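Local coordinates for uncharacterized hypothetical protein (Bacteroides vulgatus, PDB 4FMR) that is of unknown function but is probably a DNA-binding protein, joining an HU/IHF-like domain to a domain with an Ig-like fold, at residues L161-T166 against V191-S196; P168-T173 against T216-G221; K130-S135 against F157-T162; N153-G158 against R197-L202. One frame throughout, in Å; residues are numbered along the deposited sequence.

Contact 1 (L161-T166 against V191-S196)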
loop_
_atom_site.group_PDB
_atom_site.type_symbol
_atom_site.label_atom_id
_atom_site.label_comp_id
_atom_site.label_asym_id
_atom_site.label_seq_id
_atom_site.Cartn_x
_atom_site.Cartn_y
_atom_site.Cartn_z
ATOM N N LEU B 161 21.171 13.162 -14.140
ATOM C CA LEU B 161 20.679 13.778 -12.906
ATOM C C LEU B 161 21.807 14.373 -12.035
ATOM O O LEU B 161 21.476 15.055 -11.063
ATOM C CB LEU B 161 19.884 12.737 -12.076
ATOM C CG LEU B 161 18.540 12.257 -12.647
ATOM C CD1 LEU B 161 17.829 11.321 -11.661
ATOM C CD2 LEU B 161 17.611 13.427 -12.950
ATOM N N THR B 162 23.112 14.144 -12.384
ATOM C CA THR B 162 24.280 14.631 -11.622
ATOM C C THR B 162 24.128 16.110 -11.284
ATOM O O THR B 162 23.908 16.921 -12.182
ATOM C CB THR B 162 25.608 14.390 -12.384
ATOM O OG1 THR B 162 25.717 13.018 -12.732
ATOM C CG2 THR B 162 26.844 14.778 -11.572
ATOM N N VAL B 163 24.228 16.449 -9.994
ATOM C CA VAL B 163 24.138 17.841 -9.535
ATOM C C VAL B 163 25.556 18.463 -9.687
ATOM O O VAL B 163 26.500 18.017 -9.041
ATOM C CB VAL B 163 23.555 17.944 -8.096
ATOM C CG1 VAL B 163 23.634 19.373 -7.571
ATOM C CG2 VAL B 163 22.107 17.445 -8.050
ATOM N N ALA B 164 25.710 19.411 -10.608
ATOM C CA ALA B 164 27.013 20.047 -10.888
ATOM C C ALA B 164 26.830 21.487 -11.342
ATOM O O ALA B 164 25.747 21.846 -11.819
ATOM C CB ALA B 164 27.779 19.259 -11.951
ATOM N N GLY B 165 27.881 22.296 -11.181
ATOM C CA GLY B 165 27.848 23.700 -11.560
ATOM C C GLY B 165 28.047 24.684 -10.425
ATOM O O GLY B 165 27.722 24.407 -9.268
ATOM N N THR B 166 28.552 25.866 -10.786
ATOM C CA THR B 166 28.863 26.999 -9.903
ATOM C C THR B 166 27.617 27.783 -9.453
ATOM O O THR B 166 27.619 28.354 -8.359
ATOM C CB THR B 166 29.808 27.963 -10.635
ATOM O OG1 THR B 166 29.214 28.353 -11.882
ATOM C CG2 THR B 166 31.189 27.358 -10.874
ATOM N N VAL B 191 24.224 12.183 -1.232
ATOM C CA VAL B 191 25.172 11.134 -0.835
ATOM C C VAL B 191 25.796 10.426 -2.061
ATOM O O VAL B 191 26.967 10.063 -2.020
ATOM C CB VAL B 191 24.431 10.135 0.085
ATOM C CG1 VAL B 191 25.367 9.042 0.592
ATOM C CG2 VAL B 191 23.804 10.878 1.245
ATOM N N LEU B 192 24.992 10.181 -3.102
ATOM C CA LEU B 192 25.420 9.565 -4.356
ATOM C C LEU B 192 24.960 10.485 -5.459
ATOM O O LEU B 192 23.774 10.826 -5.515
ATOM C CB LEU B 192 24.897 8.104 -4.521
ATOM C CG LEU B 192 25.435 7.328 -5.764
ATOM C CD1 LEU B 192 26.962 7.236 -5.763
ATOM C CD2 LEU B 192 24.836 5.952 -5.864
ATOM N N ASN B 193 25.913 10.971 -6.263
ATOM C CA ASN B 193 25.669 11.962 -7.313
ATOM C C ASN B 193 26.047 11.431 -8.721
ATOM O O ASN B 193 26.937 11.964 -9.379
ATOM C CB ASN B 193 26.469 13.244 -6.986
ATOM C CG ASN B 193 25.976 14.474 -7.712
ATOM O OD1 ASN B 193 24.863 14.495 -8.220
ATOM N ND2 ASN B 193 26.788 15.535 -7.772
ATOM N N GLU B 194 25.362 10.388 -9.177
ATOM C CA GLU B 194 25.622 9.770 -10.478
ATOM C C GLU B 194 24.576 10.215 -11.538
ATOM O O GLU B 194 23.463 10.603 -11.150
ATOM C CB GLU B 194 25.614 8.239 -10.339
ATOM C CG GLU B 194 26.779 7.666 -9.546
ATOM C CD GLU B 194 26.760 6.159 -9.330
ATOM O OE1 GLU B 194 25.668 5.538 -9.345
ATOM O OE2 GLU B 194 27.852 5.611 -9.071
ATOM N N PRO B 195 24.908 10.156 -12.868
ATOM C CA PRO B 195 23.931 10.577 -13.897
ATOM C C PRO B 195 22.615 9.788 -13.866
ATOM O O PRO B 195 21.548 10.405 -13.960
ATOM C CB PRO B 195 24.673 10.332 -15.221
ATOM C CG PRO B 195 26.108 10.325 -14.872
ATOM C CD PRO B 195 26.198 9.764 -13.488
ATOM N N SER B 196 22.676 8.455 -13.663
ATOM C CA SER B 196 21.481 7.605 -13.669
ATOM C C SER B 196 20.836 7.411 -12.285
ATOM O O SER B 196 19.753 6.814 -12.211
ATOM C CB SER B 196 21.811 6.232 -14.246
ATOM O OG SER B 196 22.019 6.305 -15.648
#

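Contact 2 (P168-T173 against T216-G221)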
loop_
_atom_site.group_PDB
_atom_site.type_symbol
_atom_site.label_atom_id
_atom_site.label_comp_id
_atom_site.label_asym_id
_atom_site.label_seq_id
_atom_site.Cartn_x
_atom_site.Cartn_y
_atom_site.Cartn_z
ATOM N N PRO B 168 24.372 29.206 -7.829
ATOM C CA PRO B 168 23.789 28.907 -6.503
ATOM C C PRO B 168 22.420 28.204 -6.546
ATOM O O PRO B 168 22.023 27.659 -5.513
ATOM C CB PRO B 168 23.642 30.292 -5.857
ATOM C CG PRO B 168 24.605 31.181 -6.616
ATOM C CD PRO B 168 24.546 30.665 -8.017
ATOM N N SER B 169 21.702 28.207 -7.704
ATOM C CA SER B 169 20.390 27.540 -7.844
ATOM C C SER B 169 20.522 25.994 -7.997
ATOM O O SER B 169 19.545 25.285 -7.799
ATOM C CB SER B 169 19.621 28.101 -9.038
ATOM O OG SER B 169 20.302 27.829 -10.251
ATOM N N VAL B 170 21.717 25.495 -8.355
ATOM C CA VAL B 170 22.031 24.077 -8.573
ATOM C C VAL B 170 21.782 23.293 -7.260
ATOM O O VAL B 170 22.137 23.755 -6.183
ATOM C CB VAL B 170 23.497 23.969 -9.100
ATOM C CG1 VAL B 170 24.122 22.603 -8.873
ATOM C CG2 VAL B 170 23.593 24.383 -10.566
ATOM N N GLY B 171 21.102 22.154 -7.373
ATOM C CA GLY B 171 20.747 21.325 -6.233
ATOM C C GLY B 171 19.358 20.722 -6.289
ATOM O O GLY B 171 18.675 20.767 -7.320
ATOM N N VAL B 172 18.953 20.115 -5.168
ATOM C CA VAL B 172 17.656 19.466 -5.031
ATOM C C VAL B 172 16.788 20.316 -4.106
ATOM O O VAL B 172 17.248 20.743 -3.049
ATOM C CB VAL B 172 17.749 17.991 -4.554
ATOM C CG1 VAL B 172 16.400 17.288 -4.710
ATOM C CG2 VAL B 172 18.832 17.236 -5.323
ATOM N N THR B 173 15.541 20.583 -4.551
ATOM C CA THR B 173 14.520 21.337 -3.834
ATOM C C THR B 173 13.223 20.543 -3.730
ATOM O O THR B 173 12.920 19.685 -4.571
ATOM C CB THR B 173 14.231 22.702 -4.510
ATOM O OG1 THR B 173 13.835 22.480 -5.855
ATOM C CG2 THR B 173 15.408 23.682 -4.451
ATOM N N THR B 216 17.996 20.597 -10.139
ATOM C CA THR B 216 18.515 21.712 -10.948
ATOM C C THR B 216 20.029 21.508 -11.103
ATOM O O THR B 216 20.737 21.301 -10.104
ATOM C CB THR B 216 18.154 23.063 -10.330
ATOM O OG1 THR B 216 16.745 23.131 -10.170
ATOM C CG2 THR B 216 18.640 24.245 -11.163
ATOM N N THR B 217 20.525 21.528 -12.351
ATOM C CA THR B 217 21.942 21.258 -12.564
ATOM C C THR B 217 22.443 21.889 -13.858
ATOM O O THR B 217 21.651 22.167 -14.766
ATOM C CB THR B 217 22.185 19.711 -12.557
ATOM O OG1 THR B 217 23.586 19.429 -12.562
ATOM C CG2 THR B 217 21.461 18.971 -13.691
ATOM N N GLN B 218 23.776 22.095 -13.938
ATOM C CA GLN B 218 24.460 22.607 -15.132
ATOM C C GLN B 218 25.242 21.458 -15.817
ATOM O O GLN B 218 26.033 21.692 -16.736
ATOM C CB GLN B 218 25.379 23.785 -14.779
ATOM C CG GLN B 218 24.596 25.042 -14.471
ATOM C CD GLN B 218 25.429 26.124 -13.851
ATOM O OE1 GLN B 218 25.810 26.054 -12.679
ATOM N NE2 GLN B 218 25.659 27.184 -14.601
ATOM N N TYR B 219 25.003 20.215 -15.360
ATOM C CA TYR B 219 25.600 19.003 -15.907
ATOM C C TYR B 219 24.955 18.696 -17.249
ATOM O O TYR B 219 23.734 18.530 -17.317
ATOM C CB TYR B 219 25.444 17.814 -14.926
ATOM C CG TYR B 219 25.968 16.498 -15.467
ATOM C CD1 TYR B 219 27.336 16.222 -15.489
ATOM C CD2 TYR B 219 25.099 15.534 -15.969
ATOM C CE1 TYR B 219 27.823 15.023 -16.011
ATOM C CE2 TYR B 219 25.572 14.328 -16.481
ATOM C CZ TYR B 219 26.934 14.072 -16.498
ATOM O OH TYR B 219 27.383 12.878 -17.016
ATOM N N ARG B 220 25.779 18.604 -18.304
ATOM C CA ARG B 220 25.377 18.330 -19.688
ATOM C C ARG B 220 25.320 16.825 -19.971
ATOM O O ARG B 220 26.186 16.077 -19.492
ATOM C CB ARG B 220 26.385 18.993 -20.646
ATOM C CG ARG B 220 25.943 19.040 -22.108
ATOM C CD ARG B 220 27.066 19.465 -23.042
ATOM N NE ARG B 220 27.640 20.770 -22.700
ATOM C CZ ARG B 220 27.160 21.941 -23.112
ATOM N NH1 ARG B 220 26.075 21.990 -23.877
ATOM N NH2 ARG B 220 27.757 23.073 -22.754
ATOM N N GLY B 221 24.346 16.421 -20.800
ATOM C CA GLY B 221 24.152 15.043 -21.249
ATOM C C GLY B 221 25.429 14.374 -21.732
ATOM O O GLY B 221 26.080 14.864 -22.667
HETATM O O HOH W 1 16.141 22.505 -7.567
#

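Contact 3 (K130-S135 against F157-T162)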
loop_
_atom_site.group_PDB
_atom_site.type_symbol
_atom_site.label_atom_id
_atom_site.label_comp_id
_atom_site.label_asym_id
_atom_site.label_seq_id
_atom_site.Cartn_x
_atom_site.Cartn_y
_atom_site.Cartn_z
ATOM N N LYS B 130 16.614 13.652 -22.691
ATOM C CA LYS B 130 17.407 12.671 -21.949
ATOM C C LYS B 130 17.872 13.285 -20.594
ATOM O O LYS B 130 19.019 13.122 -20.179
ATOM C CB LYS B 130 18.591 12.143 -22.794
ATOM C CG LYS B 130 18.216 10.946 -23.689
ATOM C CD LYS B 130 17.887 9.679 -22.867
ATOM C CE LYS B 130 17.232 8.576 -23.666
ATOM N NZ LYS B 130 16.859 7.422 -22.801
ATOM N N PHE B 131 16.945 13.985 -19.915
ATOM C CA PHE B 131 17.115 14.619 -18.612
ATOM C C PHE B 131 15.781 14.580 -17.901
ATOM O O PHE B 131 14.905 15.423 -18.140
ATOM C CB PHE B 131 17.659 16.050 -18.730
ATOM C CG PHE B 131 17.729 16.823 -17.431
ATOM C CD1 PHE B 131 18.458 16.337 -16.351
ATOM C CD2 PHE B 131 17.139 18.076 -17.318
ATOM C CE1 PHE B 131 18.551 17.069 -15.159
ATOM C CE2 PHE B 131 17.254 18.816 -16.136
ATOM C CZ PHE B 131 17.964 18.312 -15.068
ATOM N N TYR B 132 15.617 13.564 -17.046
ATOM C CA TYR B 132 14.382 13.315 -16.331
ATOM C C TYR B 132 14.605 12.373 -15.160
ATOM O O TYR B 132 15.623 11.679 -15.097
ATOM C CB TYR B 132 13.322 12.706 -17.297
ATOM C CG TYR B 132 13.731 11.379 -17.903
ATOM C CD1 TYR B 132 13.552 10.186 -17.208
ATOM C CD2 TYR B 132 14.297 11.313 -19.174
ATOM C CE1 TYR B 132 13.954 8.966 -17.750
ATOM C CE2 TYR B 132 14.697 10.099 -19.727
ATOM C CZ TYR B 132 14.493 8.923 -19.024
ATOM O OH TYR B 132 14.872 7.718 -19.572
ATOM N N ILE B 133 13.612 12.346 -14.267
ATOM C CA ILE B 133 13.485 11.458 -13.126
ATOM C C ILE B 133 12.546 10.333 -13.580
ATOM O O ILE B 133 11.380 10.605 -13.874
ATOM C CB ILE B 133 12.974 12.223 -11.863
ATOM C CG1 ILE B 133 13.931 13.379 -11.456
ATOM C CG2 ILE B 133 12.728 11.240 -10.720
ATOM C CD1 ILE B 133 13.376 14.438 -10.438
ATOM N N GLY B 134 13.084 9.117 -13.702
ATOM C CA GLY B 134 12.358 7.932 -14.157
ATOM C C GLY B 134 11.591 7.225 -13.061
ATOM O O GLY B 134 10.390 6.961 -13.195
ATOM N N SER B 135 12.299 6.894 -11.971
ATOM C CA SER B 135 11.743 6.216 -10.804
ATOM C C SER B 135 12.432 6.675 -9.523
ATOM O O SER B 135 13.378 7.469 -9.558
ATOM C CB SER B 135 11.859 4.704 -10.965
ATOM O OG SER B 135 13.062 4.355 -11.619
ATOM N N PHE B 157 16.114 7.559 -9.695
ATOM C CA PHE B 157 16.716 6.949 -10.877
ATOM C C PHE B 157 16.318 7.757 -12.101
ATOM O O PHE B 157 15.198 8.253 -12.163
ATOM C CB PHE B 157 16.293 5.473 -11.010
ATOM C CG PHE B 157 16.622 4.628 -9.799
ATOM C CD1 PHE B 157 17.868 4.018 -9.675
ATOM C CD2 PHE B 157 15.678 4.421 -8.799
ATOM C CE1 PHE B 157 18.157 3.200 -8.578
ATOM C CE2 PHE B 157 15.970 3.619 -7.699
ATOM C CZ PHE B 157 17.203 3.008 -7.597
ATOM N N GLY B 158 17.224 7.915 -13.053
ATOM C CA GLY B 158 16.883 8.664 -14.251
ATOM C C GLY B 158 18.009 8.825 -15.237
ATOM O O GLY B 158 18.830 7.913 -15.410
ATOM N N LYS B 159 18.019 9.991 -15.920
ATOM C CA LYS B 159 19.000 10.339 -16.943
ATOM C C LYS B 159 19.588 11.703 -16.683
ATOM O O LYS B 159 18.846 12.676 -16.498
ATOM C CB LYS B 159 18.390 10.298 -18.365
ATOM C CG LYS B 159 18.046 8.901 -18.883
ATOM C CD LYS B 159 19.237 8.108 -19.391
ATOM C CE LYS B 159 18.802 6.734 -19.841
ATOM N NZ LYS B 159 19.913 5.977 -20.474
ATOM N N ASN B 160 20.942 11.749 -16.658
ATOM C CA ASN B 160 21.800 12.924 -16.476
ATOM C C ASN B 160 21.339 13.800 -15.300
ATOM O O ASN B 160 21.202 15.015 -15.429
ATOM C CB ASN B 160 21.856 13.733 -17.777
ATOM C CG ASN B 160 22.526 12.951 -18.870
ATOM O OD1 ASN B 160 23.698 12.555 -18.759
ATOM N ND2 ASN B 160 21.778 12.671 -19.927
ATOM N N LEU B 161 21.171 13.162 -14.140
ATOM C CA LEU B 161 20.679 13.778 -12.906
ATOM C C LEU B 161 21.807 14.373 -12.035
ATOM O O LEU B 161 21.476 15.055 -11.063
ATOM C CB LEU B 161 19.884 12.737 -12.076
ATOM C CG LEU B 161 18.540 12.257 -12.647
ATOM C CD1 LEU B 161 17.829 11.321 -11.661
ATOM C CD2 LEU B 161 17.611 13.427 -12.950
ATOM N N THR B 162 23.112 14.144 -12.384
ATOM C CA THR B 162 24.280 14.631 -11.622
ATOM C C THR B 162 24.128 16.110 -11.284
ATOM O O THR B 162 23.908 16.921 -12.182
ATOM C CB THR B 162 25.608 14.390 -12.384
ATOM O OG1 THR B 162 25.717 13.018 -12.732
ATOM C CG2 THR B 162 26.844 14.778 -11.572
#

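Contact 4 (N153-G158 against R197-L202)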
loop_
_atom_site.group_PDB
_atom_site.type_symbol
_atom_site.label_atom_id
_atom_site.label_comp_id
_atom_site.label_asym_id
_atom_site.label_seq_id
_atom_site.Cartn_x
_atom_site.Cartn_y
_atom_site.Cartn_z
ATOM N N ASN B 153 16.712 8.321 3.817
ATOM C CA ASN B 153 17.217 8.363 2.452
ATOM C C ASN B 153 16.197 8.026 1.385
ATOM O O ASN B 153 15.327 7.189 1.554
ATOM C CB ASN B 153 18.419 7.442 2.277
ATOM C CG ASN B 153 19.640 7.962 2.996
ATOM O OD1 ASN B 153 20.217 9.000 2.638
ATOM N ND2 ASN B 153 20.022 7.284 4.064
ATOM N N PHE B 154 16.372 8.678 0.248
ATOM C CA PHE B 154 15.559 8.501 -0.927
ATOM C C PHE B 154 16.474 8.391 -2.136
ATOM O O PHE B 154 17.468 9.119 -2.216
ATOM C CB PHE B 154 14.556 9.667 -1.069
ATOM C CG PHE B 154 13.480 9.348 -2.074
ATOM C CD1 PHE B 154 12.396 8.545 -1.725
ATOM C CD2 PHE B 154 13.583 9.790 -3.397
ATOM C CE1 PHE B 154 11.429 8.205 -2.672
ATOM C CE2 PHE B 154 12.610 9.439 -4.347
ATOM C CZ PHE B 154 11.546 8.648 -3.977
ATOM N N THR B 155 16.158 7.453 -3.059
ATOM C CA THR B 155 16.931 7.275 -4.295
ATOM C C THR B 155 16.093 7.679 -5.516
ATOM O O THR B 155 14.985 7.201 -5.697
ATOM C CB THR B 155 17.456 5.826 -4.454
ATOM O OG1 THR B 155 18.226 5.473 -3.310
ATOM C CG2 THR B 155 18.319 5.661 -5.684
ATOM N N LEU B 156 16.679 8.484 -6.387
ATOM C CA LEU B 156 16.104 8.915 -7.654
ATOM C C LEU B 156 16.841 8.256 -8.806
ATOM O O LEU B 156 18.061 8.374 -8.888
ATOM C CB LEU B 156 16.190 10.447 -7.797
ATOM C CG LEU B 156 15.403 11.256 -6.801
ATOM C CD1 LEU B 156 16.065 12.591 -6.550
ATOM C CD2 LEU B 156 13.975 11.384 -7.234
ATOM N N PHE B 157 16.114 7.559 -9.695
ATOM C CA PHE B 157 16.716 6.949 -10.877
ATOM C C PHE B 157 16.318 7.757 -12.101
ATOM O O PHE B 157 15.198 8.253 -12.163
ATOM C CB PHE B 157 16.293 5.473 -11.010
ATOM C CG PHE B 157 16.622 4.628 -9.799
ATOM C CD1 PHE B 157 17.868 4.018 -9.675
ATOM C CD2 PHE B 157 15.678 4.421 -8.799
ATOM C CE1 PHE B 157 18.157 3.200 -8.578
ATOM C CE2 PHE B 157 15.970 3.619 -7.699
ATOM C CZ PHE B 157 17.203 3.008 -7.597
ATOM N N GLY B 158 17.224 7.915 -13.053
ATOM C CA GLY B 158 16.883 8.664 -14.251
ATOM C C GLY B 158 18.009 8.825 -15.237
ATOM O O GLY B 158 18.830 7.913 -15.410
ATOM N N ARG B 197 21.481 7.903 -11.203
ATOM C CA ARG B 197 20.978 7.687 -9.848
ATOM C C ARG B 197 21.517 8.692 -8.817
ATOM O O ARG B 197 22.733 8.871 -8.658
ATOM C CB ARG B 197 21.371 6.260 -9.417
ATOM C CG ARG B 197 21.110 5.871 -7.972
ATOM C CD ARG B 197 21.495 4.422 -7.759
ATOM N NE ARG B 197 22.894 4.191 -8.113
ATOM C CZ ARG B 197 23.502 3.014 -8.052
ATOM N NH1 ARG B 197 22.837 1.933 -7.658
ATOM N NH2 ARG B 197 24.775 2.905 -8.393
ATOM N N LEU B 198 20.589 9.313 -8.093
ATOM C CA LEU B 198 20.891 10.189 -6.964
ATOM C C LEU B 198 20.400 9.572 -5.680
ATOM O O LEU B 198 19.245 9.146 -5.620
ATOM C CB LEU B 198 20.270 11.604 -7.082
ATOM C CG LEU B 198 20.611 12.500 -8.248
ATOM C CD1 LEU B 198 19.789 13.797 -8.166
ATOM C CD2 LEU B 198 22.106 12.788 -8.320
ATOM N N ILE B 199 21.236 9.596 -4.637
ATOM C CA ILE B 199 20.838 9.203 -3.293
ATOM C C ILE B 199 20.879 10.468 -2.449
ATOM O O ILE B 199 21.906 11.160 -2.386
ATOM C CB ILE B 199 21.624 8.025 -2.658
ATOM C CG1 ILE B 199 21.538 6.773 -3.578
ATOM C CG2 ILE B 199 21.045 7.715 -1.243
ATOM C CD1 ILE B 199 22.355 5.563 -3.158
ATOM N N ILE B 200 19.748 10.804 -1.844
ATOM C CA ILE B 200 19.677 12.001 -1.016
ATOM C C ILE B 200 19.230 11.621 0.376
ATOM O O ILE B 200 18.642 10.566 0.564
ATOM C CB ILE B 200 18.742 13.127 -1.635
ATOM C CG1 ILE B 200 17.267 12.664 -1.748
ATOM C CG2 ILE B 200 19.293 13.632 -2.981
ATOM C CD1 ILE B 200 16.203 13.731 -2.040
ATOM N N LEU B 201 19.527 12.485 1.352
ATOM C CA LEU B 201 19.018 12.402 2.723
ATOM C C LEU B 201 17.959 13.460 2.849
ATOM O O LEU B 201 18.254 14.615 2.605
ATOM C CB LEU B 201 20.114 12.571 3.806
ATOM C CG LEU B 201 19.592 12.422 5.277
ATOM C CD1 LEU B 201 18.989 11.048 5.529
ATOM C CD2 LEU B 201 20.708 12.624 6.279
ATOM N N LEU B 202 16.728 13.089 3.148
ATOM C CA LEU B 202 15.651 14.076 3.270
ATOM C C LEU B 202 15.677 14.764 4.634
ATOM O O LEU B 202 15.838 14.065 5.623
ATOM C CB LEU B 202 14.269 13.406 3.057
ATOM C CG LEU B 202 13.939 12.903 1.652
ATOM C CD1 LEU B 202 12.728 11.985 1.676
ATOM C CD2 LEU B 202 13.722 14.060 0.689
#

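Contact 1 (L161-T166 against V191-S196)
The carboxamide of Asn-193 grips the backbone of Val-163 twice. Asn-193 OD1 accepts from Val-163 N at 2.7 Å, nearly straight and on a lone pair, and Asn-193 ND2 donates back to Val-163 O at 2.8 Å. That oxygen lies 2° out of the amide plane, so the pair of bonds fixes the rotation of the group. CG stands anti to the backbone N (chi1 -161°), which carries the amide over to the other segment. An alanine here would remove both amide bonds, and the loop at Val-163 would probably be held less firmly. A third straight bond runs from Leu-161 N to Pro-195 O (2.8 Å). Thr-162 fits between these anchor points: OG1 rests 3.4 Å from Pro-195 CD, and CG2 lies 3.9 Å from Asn-193 ND2, the Thr-162 and Asn-193 side chains crossing at about a right angle. In the Ig-like fold this ties the loop between strands 153-159 and 171-176, which passes from one sheet to the other, to the end of strand 190-193 and the turn into 197-201. Further out, Thr-217 OG1 bonds to Thr-162 O and Ala-164 N, and Val-191 and Leu-192 together face Ile-199 in a classic beta bulge.

Contact 2 (P168-T173 against T216-G221)
Strands 171-176 and 209-217 are antiparallel neighbours in the mixed sheet of the Ig-like domain, and here their pairing starts on one and ends on the other. The backbone bonds come from a single hydrogen-bonded pair: Gly-171 N donates to Thr-216 O, and Thr-216 N donates to Gly-171 O, both at 2.9 Å. Gly-171 takes a positive phi (140°) at which a CB would be jammed against the carbonyl O of Val-170. A CA-H...O contact from Val-170 CA supplements the pair, reaching the same Thr-216 O at 3.4 Å. In the packing, Val-170 CG2, anti to its carbonyl carbon, lies 3.5 Å from Gln-218 OE1, the two side chains crossing at about a right angle. Thr-216 CG2, anti to the backbone N, sits against Ser-169 O at 3.6 Å. Among the polar side chains, Gln-218 OE1 accepts from Asp-167 N, Ser-169 OG bonds to Asp-167, and Thr-216 OG1 bonds to Ser-232 OG. Thr-217 OG1, the partner of Thr-162 O, accepts from Tyr-219 N to close an ST turn as the strand ends. One water joins three oxygens, donating to Gly-171 O and bonding Thr-173 OG1 at 2.9 Å and Thr-216 OG1 at 2.7 Å.

Contact 3 (K130-S135 against F157-T162)
Tyr-132 and Lys-159 lie side by side and point the same way, the lysine CB over one ring face in a CH-pi contact, 4.3 Å from the ring centroid. Lys-159 CG then runs on to the phenol, 3.5 Å from Tyr-132 OH. Lys-130, poorly ordered, travels alongside the same lysine, which brings Lys-130 NZ to 4.1 Å from Lys-159 NZ; each has a long, weak ion pair with Asp-12. Phe-131 is turned differently: its ring edge meets Lys-159 O, and Arg-231 makes a cation-pi contact with it. The Leu-161 and Ile-133 side chains cross at about a right angle, with Leu-161 CD2 4.0 Å from Ile-133 CG1. These side chains lie where strands 132-138 and 153-159 meet, on the strands and just beyond, at one margin of the antiparallel four-stranded sheet of the Ig-like domain. The register slips at a classic beta bulge, where Gly-134 and Ser-135 both face Phe-157 and donate to its O. At Gly-158 a CB would clash with Tyr-132 O. Ser-135 OG lies between its backbone N and carbonyl carbon (chi1 37°), 3.5 Å from Phe-157 CB. Beyond the strand end, Asn-160 ND2 donates to Lys-130 O at 2.8 Å, nearly along the C=O axis.

Contact 4 (N153-G158 against R197-L202)
Strands 153-159 and 197-201 form the antiparallel centre of the four-stranded sheet in the Ig-like domain, joined by two hydrogen-bonded pairs, Phe-154 with Ile-200 and Leu-156 with Leu-198. The inner face is filled by Phe-154, Leu-156, Leu-198, Ile-200 and Leu-202. Phe-154 CB fits between two branched side chains, 4.1 Å from Ile-200 CG1 and 4.0 Å from Leu-202 CD1, while its ring swings off toward Phe-146. Leu-156 and Leu-198 meet methyl to methyl, CD1 to CD1, and with Ile-200 they reach Leu-213 and Val-215 of the facing sheet. On the other face, Thr-155 is the knob. Its OG1 branch lies beside Ile-199 CG1 at 3.6 Å, and its CG2, anti to the backbone N, sits over a face of the Phe-157 ring with Arg-197 CG alongside. Asn-153 leans obliquely across Leu-201 at the end of this row; an alanine here would remove the group lying across Leu-201 CD1, and that methyl would probably be less tightly packed. Arg-197 runs alongside Phe-157, its guanidinium 45° from the ring plane, and its NH2 is held by a salt bridge to Glu-194. Further back along the same chain, Arg-197 CD lies 3.6 Å from Phe-157 CE1.

Overall arrangement
Contacts 3 and 4 are consecutive pairings in one four-stranded antiparallel sheet: both use strand 153-159, share Phe-157 and Gly-158, and have centres about 11 Å apart. Contact 1 adds strand 190-193, at the opposite edge from 132-138, and its turn, touching contact 3 where Ser-196 O lies 2.9 Å from Gly-158 N. Contact 2 belongs to the other sheet, its centre about 14 Å from that of contact 4 without touching it. The loop of contact 1 links the two sheets: the centres of contacts 1 and 2 are about 8 Å apart, and Thr-162 O meets Thr-217 OG1 at 2.6 Å. All four lie on the same side of the chain's centre.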